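Local coordinates for protein mandelate racemase/muconate lactonizing enzyme (Jannaschia sp., PDB 4J3Z) that probably acts on carboxylate substrates by abstracting an alpha proton, as in the enolase superfamily to which mandelate racemase and muconate lactonizing enzyme belong, at residues D[101-106]-D[116-121]. Numbering follows the deposited sequence.
Sequences ACWDIL and AMLGGK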
# COMPACT_ATOMS: atom_id res chain seq x y z
N ALA D 101 39.03 13.18 11.97
CA ALA D 101 40.46 13.48 12.06
C ALA D 101 41.11 13.57 10.68
O ALA D 101 42.01 14.39 10.46
CB ALA D 101 41.19 12.46 12.93
N CYS D 102 40.65 12.73 9.76
CA CYS D 102 41.07 12.77 8.35
C CYS D 102 40.72 14.11 7.71
O CYS D 102 41.62 14.82 7.24
CB CYS D 102 40.47 11.61 7.56
SG CYS D 102 41.15 9.99 7.99
N TRP D 103 39.43 14.47 7.71
CA TRP D 103 38.97 15.77 7.17
C TRP D 103 39.74 16.96 7.75
O TRP D 103 39.94 17.97 7.08
CB TRP D 103 37.47 15.96 7.41
CG TRP D 103 36.60 15.12 6.53
CD1 TRP D 103 35.82 14.06 6.92
CD2 TRP D 103 36.39 15.27 5.13
NE1 TRP D 103 35.14 13.54 5.83
CE2 TRP D 103 35.49 14.26 4.72
CE3 TRP D 103 36.90 16.15 4.16
CZ2 TRP D 103 35.07 14.12 3.40
CZ3 TRP D 103 36.49 16.01 2.84
CH2 TRP D 103 35.59 15.00 2.47
N ASP D 104 40.16 16.84 9.01
CA ASP D 104 41.02 17.86 9.65
C ASP D 104 42.41 17.89 8.99
O ASP D 104 42.93 18.97 8.70
CB ASP D 104 41.13 17.61 11.16
CG ASP D 104 41.54 18.86 11.94
OD1 ASP D 104 41.22 19.99 11.49
OD2 ASP D 104 42.19 18.71 13.00
N ILE D 105 42.99 16.72 8.74
CA ILE D 105 44.29 16.62 8.04
C ILE D 105 44.18 17.06 6.57
O ILE D 105 45.11 17.65 6.03
CB ILE D 105 44.89 15.20 8.09
CG1 ILE D 105 45.32 14.84 9.52
CG2 ILE D 105 46.06 15.06 7.12
CD1 ILE D 105 45.51 13.36 9.75
N LEU D 106 43.04 16.78 5.94
CA LEU D 106 42.82 17.20 4.55
C LEU D 106 42.71 18.72 4.46
O LEU D 106 43.26 19.33 3.53
CB LEU D 106 41.57 16.53 3.97
CG LEU D 106 41.49 15.00 3.90
CD1 LEU D 106 40.24 14.56 3.14
CD2 LEU D 106 42.74 14.40 3.27
N ALA D 116 34.64 23.87 2.89
CA ALA D 116 34.98 24.13 1.49
C ALA D 116 35.30 22.85 0.70
O ALA D 116 35.67 22.91 -0.47
CB ALA D 116 36.13 25.13 1.41
N MET D 117 35.15 21.69 1.34
CA MET D 117 35.37 20.40 0.69
C MET D 117 34.08 19.57 0.65
O MET D 117 34.06 18.41 0.19
CB MET D 117 36.51 19.65 1.38
CG MET D 117 37.84 20.39 1.34
SD MET D 117 39.19 19.55 2.19
CE MET D 117 38.60 19.58 3.88
N LEU D 118 33.00 20.19 1.12
CA LEU D 118 31.69 19.54 1.22
C LEU D 118 30.62 20.31 0.45
O LEU D 118 29.43 20.09 0.66
CB LEU D 118 31.27 19.42 2.69
CG LEU D 118 32.15 18.71 3.73
CD1 LEU D 118 31.61 19.04 5.11
CD2 LEU D 118 32.20 17.21 3.52
N GLY D 119 31.04 21.22 -0.43
CA GLY D 119 30.07 21.98 -1.22
C GLY D 119 30.15 23.48 -0.99
O GLY D 119 29.33 24.25 -1.51
N GLY D 120 31.13 23.89 -0.19
CA GLY D 120 31.39 25.29 0.09
C GLY D 120 30.44 25.94 1.07
O GLY D 120 29.68 25.26 1.77
N LYS D 121 30.48 27.27 1.08
CA LYS D 121 29.77 28.13 2.02
C LYS D 121 28.33 28.41 1.59
O LYS D 121 28.03 29.48 1.06
CB LYS D 121 30.54 29.44 2.18
CG LYS D 121 30.24 30.25 3.43
CD LYS D 121 30.70 31.70 3.26
CE LYS D 121 32.19 31.89 3.48
NZ LYS D 121 32.62 33.29 3.20
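Leu118 O accepts a hydrogen bond from Lys294 NZ, while the side chain of the same residue turns to Trp103 and sets CD2 over one face of the indole. The methyl lies 4.2 Å from Trp103 CH2 and is displaced toward the ring's rim. Met117 takes the edge of that ring instead. Its chain runs straight through chi2 and then bends at SD (chi3 -65°), which brings CE back to the helix. There Met117 CE lies 3.8 Å from both CE3 and O of Trp103. Nearer the root of the chain, Met117 CB lies 3.9 Å from Trp103 CZ3. Met117 SD rests against Leu106 CB at 4.2 Å, one helical turn further on.

The indole also meets the ring of Trp291 with planes about 25° apart, and Ile290 touches both Trp103 and Leu118. Helix 89-109 of the N-terminal capping domain, which packs on strand 24-31, is thereby joined to helix 290-302 of the barrel and to the linker leading into barrel strand 125-131. The two segments meet by van der Waals packing alone, so cohesion here probably comes from the close fit of two methyl groups at the face and edge of the indole, with the Met117 sulfur against Leu106.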